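Protein ACDH-11, isoform b (Caenorhabditis elegans, PDB 4Y9J) is a member of the acyl-CoA dehydrogenase family, a tetrameric flavoprotein of helical domains and a beta-sheet domain that binds flavin-adenine dinucleotide. Local coordinates at residues Gly151-Leu156 with Asp173-Arg178; His99-Ile104 with Phe133-Ser138; Asp521-His526 with Ile568-Glu573. All blocks are in the same frame, centred on the assembly; numbering follows the deposited sequence.

Interaction 1: Gly151-Leu156 with Asp173-Arg178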
loop_
_atom_site.group_PDB
_atom_site.type_symbol
_atom_site.label_atom_id
_atom_site.label_comp_id
_atom_site.label_asym_id
_atom_site.label_seq_id
_atom_site.Cartn_x
_atom_site.Cartn_y
_atom_site.Cartn_z
ATOM N N GLY B 151 34.388 8.055 5.174
ATOM C CA GLY B 151 35.176 6.952 5.683
ATOM C C GLY B 151 35.945 6.234 4.588
ATOM O O GLY B 151 37.092 5.852 4.798
ATOM N N ALA B 152 35.329 6.096 3.408
ATOM C CA ALA B 152 35.980 5.532 2.263
ATOM C C ALA B 152 37.160 6.366 1.791
ATOM O O ALA B 152 38.223 5.814 1.472
ATOM C CB ALA B 152 34.991 5.372 1.080
ATOM N N VAL B 153 36.945 7.678 1.671
ATOM C CA VAL B 153 38.069 8.580 1.296
ATOM C C VAL B 153 39.241 8.439 2.270
ATOM O O VAL B 153 40.397 8.303 1.842
ATOM C CB VAL B 153 37.651 10.020 1.232
ATOM C CG1 VAL B 153 38.851 10.875 0.950
ATOM C CG2 VAL B 153 36.566 10.242 0.161
ATOM N N LYS B 154 38.942 8.467 3.579
ATOM C CA LYS B 154 39.959 8.364 4.583
ATOM C C LYS B 154 40.689 7.040 4.461
ATOM O O LYS B 154 41.904 6.976 4.598
ATOM C CB LYS B 154 39.315 8.477 5.975
ATOM C CG LYS B 154 40.308 8.388 7.119
ATOM C CD LYS B 154 41.215 9.580 7.138
ATOM C CE LYS B 154 42.155 9.435 8.341
ATOM N NZ LYS B 154 42.232 10.657 9.160
ATOM N N THR B 155 39.921 5.961 4.280
ATOM C CA THR B 155 40.514 4.656 4.183
ATOM C C THR B 155 41.430 4.550 2.990
ATOM O O THR B 155 42.598 4.124 3.085
ATOM C CB THR B 155 39.411 3.597 4.077
ATOM O OG1 THR B 155 38.643 3.606 5.272
ATOM C CG2 THR B 155 39.973 2.206 3.844
ATOM N N LEU B 156 40.945 4.952 1.827
ATOM C CA LEU B 156 41.711 4.780 0.630
ATOM C C LEU B 156 42.974 5.677 0.588
ATOM O O LEU B 156 44.068 5.233 0.188
ATOM C CB LEU B 156 40.844 4.998 -0.605
ATOM C CG LEU B 156 39.680 4.010 -0.786
ATOM C CD1 LEU B 156 38.880 4.439 -2.027
ATOM C CD2 LEU B 156 40.204 2.589 -0.974
ATOM N N ASP B 173 38.689 10.794 -6.040
ATOM C CA ASP B 173 38.371 12.036 -6.769
ATOM C C ASP B 173 36.851 12.251 -6.849
ATOM O O ASP B 173 36.381 13.318 -6.585
ATOM C CB ASP B 173 38.965 12.053 -8.173
ATOM C CG ASP B 173 40.486 12.277 -8.176
ATOM O OD1 ASP B 173 40.989 12.819 -7.181
ATOM O OD2 ASP B 173 41.160 11.942 -9.179
ATOM N N ARG B 174 36.107 11.200 -7.127
ATOM C CA ARG B 174 34.637 11.284 -7.214
ATOM C C ARG B 174 33.921 11.378 -5.914
ATOM O O ARG B 174 32.997 12.128 -5.811
ATOM C CB ARG B 174 34.125 10.122 -8.016
ATOM C CG ARG B 174 34.753 10.293 -9.394
ATOM C CD ARG B 174 34.247 9.323 -10.410
ATOM N NE ARG B 174 32.950 9.749 -10.883
ATOM C CZ ARG B 174 32.424 9.409 -12.055
ATOM N NH1 ARG B 174 33.088 8.622 -12.880
ATOM N NH2 ARG B 174 31.202 9.806 -12.350
ATOM N N LEU B 175 34.365 10.626 -4.919
ATOM C CA LEU B 175 33.808 10.737 -3.603
ATOM C C LEU B 175 33.944 12.143 -3.040
ATOM O O LEU B 175 33.047 12.587 -2.294
ATOM C CB LEU B 175 34.404 9.704 -2.639
ATOM C CG LEU B 175 34.206 8.221 -3.009
ATOM C CD1 LEU B 175 35.177 7.311 -2.265
ATOM C CD2 LEU B 175 32.786 7.759 -2.756
ATOM N N ARG B 176 35.053 12.837 -3.339
ATOM C CA ARG B 176 35.264 14.221 -2.885
ATOM C C ARG B 176 34.680 15.288 -3.808
ATOM O O ARG B 176 34.817 16.465 -3.542
ATOM C CB ARG B 176 36.793 14.518 -2.852
ATOM C CG ARG B 176 37.562 13.707 -1.880
ATOM C CD ARG B 176 39.068 13.849 -2.136
ATOM N NE ARG B 176 39.496 15.234 -1.951
ATOM C CZ ARG B 176 40.729 15.694 -2.170
ATOM N NH1 ARG B 176 41.690 14.884 -2.642
ATOM N NH2 ARG B 176 40.977 16.996 -1.979
ATOM N N SER B 177 34.111 14.942 -4.956
ATOM C CA SER B 177 33.705 15.976 -5.894
ATOM C C SER B 177 32.544 16.819 -5.456
ATOM O O SER B 177 31.570 16.333 -4.848
ATOM C CB SER B 177 33.339 15.343 -7.180
ATOM O OG SER B 177 32.967 16.287 -8.150
ATOM N N ARG B 178 32.628 18.097 -5.777
ATOM C CA ARG B 178 31.493 19.023 -5.560
ATOM C C ARG B 178 30.539 19.071 -6.755
ATOM O O ARG B 178 29.513 19.723 -6.697
ATOM C CB ARG B 178 32.029 20.427 -5.220
ATOM C CG ARG B 178 32.810 20.413 -3.909
ATOM C CD ARG B 178 33.188 21.759 -3.274
ATOM N NE ARG B 178 32.000 22.458 -2.734
ATOM C CZ ARG B 178 31.951 23.235 -1.648
ATOM N NH1 ARG B 178 32.998 23.382 -0.809
ATOM N NH2 ARG B 178 30.803 23.851 -1.369
#
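Leu175 packs against Val153 where two consecutive helices of the N-terminal helical domain, 143-158 and 166-175, form a pair of helices joined by a short connection in this acyl-CoA dehydrogenase-type fold. Their backbones come close, with the CA atoms of Val153 and Leu175 6.8 Å apart, so branched apolar side chains of modest length suffice to fill the space. The tightest point is Val153 CG2 on Leu175 CB, at 3.6 Å. Val153 places CG1 anti to its backbone N (chi1 176°), which leaves CG2 as the branch that meets the leucine. The two side chains run past one another in opposite directions rather than meeting end on, and Leu175 CD1 thereby goes on to the small methyl of Ala152, 3.9 Å from CB. Beyond the pair, Ala152 and Leu175 both touch Ser186 of strand 186-189, while Leu156, one turn further along its helix, lies on Ala168, Ala171 and Val172 of helix 166-175.

Arg176, just past the end of that helix, suits the border between core and surface. Its aliphatic part rests beside Val153, whereas its guanidinium group turns to a salt bridge with Asp117 through NH2. The bend at chi3 (62°) separates these two roles, and the hydrocarbon part makes its nearest approach through Arg176 CG, 4.1 Å from Val153 CG2.

Interaction 2: His99-Ile104 with Phe133-Ser138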
loop_
_atom_site.group_PDB
_atom_site.type_symbol
_atom_site.label_atom_id
_atom_site.label_comp_id
_atom_site.label_asym_id
_atom_site.label_seq_id
_atom_site.Cartn_x
_atom_site.Cartn_y
_atom_site.Cartn_z
ATOM N N HIS B 99 17.861 11.459 -4.375
ATOM C CA HIS B 99 18.861 11.849 -5.323
ATOM C C HIS B 99 19.234 13.328 -5.170
ATOM O O HIS B 99 20.410 13.682 -5.278
ATOM C CB HIS B 99 18.468 11.515 -6.776
ATOM C CG HIS B 99 18.305 10.047 -7.022
ATOM N ND1 HIS B 99 19.338 9.132 -6.879
ATOM C CD2 HIS B 99 17.215 9.327 -7.393
ATOM C CE1 HIS B 99 18.883 7.913 -7.115
ATOM N NE2 HIS B 99 17.596 8.007 -7.423
ATOM N N LYS B 100 18.244 14.193 -5.021
ATOM C CA LYS B 100 18.454 15.620 -4.872
ATOM C C LYS B 100 19.273 15.933 -3.638
ATOM O O LYS B 100 20.232 16.743 -3.715
ATOM C CB LYS B 100 17.132 16.386 -4.862
ATOM C CG LYS B 100 17.280 17.890 -4.741
ATOM C CD LYS B 100 17.998 18.549 -5.924
ATOM C CE LYS B 100 18.078 20.065 -5.694
ATOM N NZ LYS B 100 18.696 20.848 -6.767
ATOM N N LEU B 101 19.009 15.245 -2.552
ATOM C CA LEU B 101 19.808 15.395 -1.324
ATOM C C LEU B 101 21.293 15.051 -1.538
ATOM O O LEU B 101 22.174 15.767 -1.097
ATOM C CB LEU B 101 19.226 14.602 -0.195
ATOM C CG LEU B 101 17.921 15.180 0.394
ATOM C CD1 LEU B 101 17.072 14.111 1.058
ATOM C CD2 LEU B 101 18.187 16.302 1.346
ATOM N N LYS B 102 21.547 13.955 -2.249
ATOM C CA LYS B 102 22.932 13.585 -2.569
ATOM C C LYS B 102 23.629 14.645 -3.396
ATOM O O LYS B 102 24.802 14.935 -3.224
ATOM C CB LYS B 102 22.966 12.250 -3.299
ATOM C CG LYS B 102 22.579 11.091 -2.382
ATOM C CD LYS B 102 22.336 9.819 -3.184
ATOM C CE LYS B 102 23.537 9.165 -3.782
ATOM N NZ LYS B 102 23.231 8.090 -4.787
ATOM N N GLN B 103 22.918 15.193 -4.348
ATOM C CA GLN B 103 23.437 16.278 -5.136
ATOM C C GLN B 103 23.782 17.510 -4.349
ATOM O O GLN B 103 24.827 18.141 -4.599
ATOM C CB GLN B 103 22.514 16.622 -6.307
ATOM C CG GLN B 103 22.282 15.412 -7.188
ATOM C CD GLN B 103 21.085 15.572 -8.158
ATOM O OE1 GLN B 103 20.365 16.575 -8.155
ATOM N NE2 GLN B 103 20.861 14.550 -8.958
ATOM N N ILE B 104 22.906 17.879 -3.457
ATOM C CA ILE B 104 23.126 18.990 -2.552
ATOM C C ILE B 104 24.382 18.766 -1.671
ATOM O O ILE B 104 25.187 19.704 -1.496
ATOM C CB ILE B 104 21.895 19.270 -1.701
ATOM C CG1 ILE B 104 20.761 19.853 -2.582
ATOM C CG2 ILE B 104 22.240 20.229 -0.571
ATOM C CD1 ILE B 104 19.426 19.930 -1.847
ATOM N N PHE B 133 26.459 18.485 11.178
ATOM C CA PHE B 133 25.554 18.650 12.296
ATOM C C PHE B 133 24.254 19.419 11.921
ATOM O O PHE B 133 23.163 19.091 12.410
ATOM C CB PHE B 133 26.283 19.270 13.467
ATOM C CG PHE B 133 25.397 19.649 14.657
ATOM C CD1 PHE B 133 24.883 18.692 15.549
ATOM C CD2 PHE B 133 25.052 20.996 14.852
ATOM C CE1 PHE B 133 24.109 19.106 16.639
ATOM C CE2 PHE B 133 24.306 21.400 15.941
ATOM C CZ PHE B 133 23.846 20.476 16.838
ATOM N N LEU B 134 24.367 20.450 11.088
ATOM C CA LEU B 134 23.197 21.138 10.569
ATOM C C LEU B 134 22.390 20.234 9.602
ATOM O O LEU B 134 21.146 20.207 9.648
ATOM C CB LEU B 134 23.587 22.418 9.880
ATOM C CG LEU B 134 24.363 23.413 10.737
ATOM C CD1 LEU B 134 24.676 24.603 9.838
ATOM C CD2 LEU B 134 23.559 23.830 11.952
ATOM N N PHE B 135 23.091 19.432 8.796
ATOM C CA PHE B 135 22.458 18.609 7.756
ATOM C C PHE B 135 21.692 17.452 8.374
ATOM O O PHE B 135 20.542 17.178 7.981
ATOM C CB PHE B 135 23.544 18.095 6.760
ATOM C CG PHE B 135 23.023 17.268 5.622
ATOM C CD1 PHE B 135 22.044 17.775 4.770
ATOM C CD2 PHE B 135 23.491 15.993 5.404
ATOM C CE1 PHE B 135 21.579 17.067 3.692
ATOM C CE2 PHE B 135 22.995 15.243 4.327
ATOM C CZ PHE B 135 22.075 15.792 3.463
ATOM N N SER B 136 22.313 16.786 9.351
ATOM C CA SER B 136 21.892 15.426 9.751
ATOM C C SER B 136 20.388 15.230 10.082
ATOM O O SER B 136 19.771 14.308 9.554
ATOM C CB SER B 136 22.810 14.937 10.866
ATOM O OG SER B 136 22.697 13.528 10.968
ATOM N N PRO B 137 19.779 16.105 10.915
ATOM C CA PRO B 137 18.384 15.886 11.226
ATOM C C PRO B 137 17.421 16.276 10.110
ATOM O O PRO B 137 16.248 15.924 10.183
ATOM C CB PRO B 137 18.145 16.760 12.462
ATOM C CG PRO B 137 19.228 17.792 12.438
ATOM C CD PRO B 137 20.373 17.145 11.770
ATOM N N SER B 138 17.885 16.949 9.080
ATOM C CA SER B 138 17.069 17.131 7.891
ATOM C C SER B 138 17.401 16.306 6.669
ATOM O O SER B 138 16.810 16.522 5.600
ATOM C CB SER B 138 17.195 18.578 7.467
ATOM O OG SER B 138 16.638 19.395 8.468
#
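Leu101 and Phe135 are the two side chains that join helix 96-107 to the C-terminal part of helix 121-135, inside the helical N-terminal domain of this acyl-CoA dehydrogenase-type fold. The two backbones do not lie close together here; even the nearest CA atoms, those of Leu101 and Ser138, are 9.8 Å apart, so the interval has to be bridged by large apolar groups. A leucine and a phenylalanine fit that need, since both are long enough to reach inward and neither brings a polar atom into a buried place.

The packed part is a single oblique meeting: Leu101 CD2 lies 4.2 Å from Phe135 CE1. Phe135 carries its ring anti to the backbone N (chi1 -178°), and this extended setting sends it out from its helix toward the leucine. Leu101 also rests on Val65 of helix 44-74 and on Val142, so other parts of the domain share in burying it.

The looser side begins at once. Ile104 points the same way as Leu101, but its CG2 stays 5.3 Å from Phe135 CE1, and it packs instead on Leu68 of helix 44-74. On the outer flank of helix 96-107 the residues are polar: Lys102 directs its CB away from the partner and its NZ forms a salt bridge with Asp228. Ser138 contributes mainly backbone, its hydroxyl being engaged with Glu66 and Arg329. Its amide is hydrogen-bonded within the segment, Ser138 N to Phe135 O at 2.9 Å, and its carbonyl oxygen lies at the margin of the contact, with Ser138 O 4.5 Å from Leu101 CD2.

Interaction 3: Asp521-His526 with Ile568-Glu573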
loop_
_atom_site.group_PDB
_atom_site.type_symbol
_atom_site.label_atom_id
_atom_site.label_comp_id
_atom_site.label_asym_id
_atom_site.label_seq_id
_atom_site.Cartn_x
_atom_site.Cartn_y
_atom_site.Cartn_z
ATOM N N ASP B 521 35.941 -6.330 31.892
ATOM C CA ASP B 521 34.976 -6.355 30.826
ATOM C C ASP B 521 33.520 -6.140 31.314
ATOM O O ASP B 521 32.733 -5.528 30.611
ATOM C CB ASP B 521 35.073 -7.654 29.996
ATOM C CG ASP B 521 35.036 -8.929 30.841
ATOM O OD1 ASP B 521 35.845 -9.087 31.792
ATOM O OD2 ASP B 521 34.279 -9.850 30.469
ATOM N N SER B 522 33.207 -6.652 32.509
ATOM C CA SER B 522 31.881 -6.533 33.128
ATOM C C SER B 522 31.463 -5.091 33.296
ATOM O O SER B 522 30.273 -4.729 33.109
ATOM C CB SER B 522 31.837 -7.245 34.501
ATOM O OG SER B 522 30.459 -7.430 34.757
ATOM N N VAL B 523 32.461 -4.238 33.557
ATOM C CA VAL B 523 32.206 -2.825 33.845
ATOM C C VAL B 523 32.637 -1.930 32.700
ATOM O O VAL B 523 32.807 -0.727 32.866
ATOM C CB VAL B 523 32.820 -2.378 35.185
ATOM C CG1 VAL B 523 32.118 -3.099 36.347
ATOM C CG2 VAL B 523 34.316 -2.674 35.267
ATOM N N ALA B 524 32.798 -2.491 31.508
ATOM C CA ALA B 524 33.357 -1.677 30.398
ATOM C C ALA B 524 32.473 -0.425 30.103
ATOM O O ALA B 524 32.986 0.645 29.804
ATOM C CB ALA B 524 33.516 -2.532 29.180
ATOM N N ARG B 525 31.129 -0.532 30.194
ATOM C CA ARG B 525 30.299 0.598 29.908
ATOM C C ARG B 525 30.417 1.701 30.965
ATOM O O ARG B 525 30.412 2.885 30.659
ATOM C CB ARG B 525 28.786 0.138 29.712
ATOM C CG ARG B 525 27.910 1.289 29.361
ATOM C CD ARG B 525 26.403 0.979 29.371
ATOM N NE ARG B 525 26.027 0.052 28.348
ATOM C CZ ARG B 525 24.801 0.024 27.804
ATOM N NH1 ARG B 525 23.852 0.888 28.196
ATOM N NH2 ARG B 525 24.555 -0.859 26.879
ATOM N N HIS B 526 30.519 1.311 32.232
ATOM C CA HIS B 526 30.688 2.268 33.310
ATOM C C HIS B 526 32.015 3.042 33.173
ATOM O O HIS B 526 32.045 4.214 33.378
ATOM C CB HIS B 526 30.609 1.580 34.657
ATOM C CG HIS B 526 29.302 0.901 34.919
ATOM N ND1 HIS B 526 28.930 -0.278 34.302
ATOM C CD2 HIS B 526 28.283 1.232 35.735
ATOM C CE1 HIS B 526 27.728 -0.641 34.740
ATOM N NE2 HIS B 526 27.313 0.265 35.599
ATOM N N ILE B 568 31.437 10.083 37.894
ATOM C CA ILE B 568 31.865 8.701 37.932
ATOM C C ILE B 568 30.783 7.872 38.642
ATOM O O ILE B 568 30.270 8.291 39.625
ATOM C CB ILE B 568 33.246 8.547 38.570
ATOM C CG1 ILE B 568 33.654 7.079 38.612
ATOM C CG2 ILE B 568 33.332 9.198 39.962
ATOM C CD1 ILE B 568 35.062 6.834 39.130
ATOM N N ASP B 569 30.448 6.715 38.079
ATOM C CA ASP B 569 29.522 5.769 38.686
ATOM C C ASP B 569 30.131 4.378 38.459
ATOM O O ASP B 569 29.869 3.716 37.454
ATOM C CB ASP B 569 28.140 5.891 38.064
ATOM C CG ASP B 569 27.070 5.127 38.831
ATOM O OD1 ASP B 569 27.273 4.598 39.931
ATOM O OD2 ASP B 569 26.008 5.036 38.271
ATOM N N LEU B 570 30.972 3.977 39.404
ATOM C CA LEU B 570 31.823 2.813 39.254
ATOM C C LEU B 570 32.405 2.470 40.618
ATOM O O LEU B 570 33.002 3.329 41.291
ATOM C CB LEU B 570 32.906 3.132 38.238
ATOM C CG LEU B 570 33.944 2.072 37.908
ATOM C CD1 LEU B 570 33.335 0.839 37.270
ATOM C CD2 LEU B 570 35.031 2.685 37.009
ATOM N N ARG B 571 32.222 1.229 41.043
ATOM C CA ARG B 571 32.704 0.805 42.320
ATOM C C ARG B 571 33.539 -0.403 42.153
ATOM O O ARG B 571 33.325 -1.185 41.261
ATOM C CB ARG B 571 31.566 0.454 43.267
ATOM C CG ARG B 571 30.436 1.455 43.253
ATOM C CD ARG B 571 29.524 1.335 44.468
ATOM N NE ARG B 571 28.435 2.267 44.269
ATOM C CZ ARG B 571 27.299 2.311 44.966
ATOM N NH1 ARG B 571 27.068 1.462 45.929
ATOM N NH2 ARG B 571 26.370 3.205 44.633
ATOM N N TRP B 572 34.458 -0.566 43.081
ATOM C CA TRP B 572 35.406 -1.639 43.021
ATOM C C TRP B 572 34.707 -2.984 43.020
ATOM O O TRP B 572 35.043 -3.840 42.232
ATOM C CB TRP B 572 36.436 -1.512 44.151
ATOM C CG TRP B 572 37.325 -2.654 44.190
ATOM C CD1 TRP B 572 37.521 -3.477 45.233
ATOM C CD2 TRP B 572 38.164 -3.139 43.130
ATOM N NE1 TRP B 572 38.415 -4.452 44.908
ATOM C CE2 TRP B 572 38.818 -4.279 43.614
ATOM C CE3 TRP B 572 38.427 -2.720 41.832
ATOM C CZ2 TRP B 572 39.728 -5.016 42.843
ATOM C CZ3 TRP B 572 39.329 -3.466 41.052
ATOM C CH2 TRP B 572 39.952 -4.609 41.568
ATOM N N GLU B 573 33.696 -3.175 43.877
ATOM C CA GLU B 573 32.996 -4.460 43.903
ATOM C C GLU B 573 32.312 -4.858 42.612
ATOM O O GLU B 573 32.082 -6.051 42.367
ATOM C CB GLU B 573 32.013 -4.552 45.085
ATOM C CG GLU B 573 30.905 -3.535 45.036
ATOM C CD GLU B 573 31.264 -2.236 45.714
ATOM O OE1 GLU B 573 32.480 -1.953 45.904
ATOM O OE2 GLU B 573 30.303 -1.488 46.023
#
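This is a partly buried, mostly apolar contact between the first turn of helix 524-545 and the loop between helix 552-563 and helix 577-587, extended at residues 568-571, in the C-terminal helical region of the chain. Leu570 is the central side chain. Its CG stands anti to the backbone N (chi1 179°), and although its CB does not point at the helix, the branch beyond brings CD1 between two residues there. CD1 lies 3.9 Å from Val523 CB and 3.8 Å from His526 CB. Val523 and Leu570 cross at about a right angle, and Leu570 also packs on Leu505 of helix 486-512, Ile527 and Phe575. A leucine serves here because its apolar branch reaches the helix while the rest of the side chain meets other elements.

His526 suits the more polar border. The carbonyl oxygen of Asp569 lies at the edge of its ring and in the ring plane, with Asp569 O 3.4 Å from His526 CD2, an approach consistent with a weak C-H...O attraction. The acidic side chain takes no direct part, for His526 NE2 and Asp569 OD2 remain 5.6 Å apart. Trp574 meets the same imidazole, the two ring planes inclined to each other.

The second subunit lies close by: Arg525 forms a salt bridge with Glu416 of that subunit, and Arg571 NH1 bonds to its Cys563 O. With Val523 in the N-cap position, the whole is a helix N-terminus packed against an interhelical loop, within the ACDH-11-like C-terminal helical domain and beside a subunit interface.

Interactions 1 and 2 are buried and belong to the same N-terminal helical domain, their centres about 17 Å apart; helices 121-135 and 143-158, one from each, follow each other in the chain. Both are essentially apolar where they touch, yet the first joins close backbones through valine, alanine and leucine, whereas in the second leucine and phenylalanine span a wider gap. Interaction 3 lies across the chain's centre, about 39 Å from either in centre-to-centre distance, in the C-terminal helical region. It is only partly buried, joins a helix to a loop rather than to a helix, adds a carbonyl-to-imidazole approach, and neighbours another subunit, which touches neither of the other two.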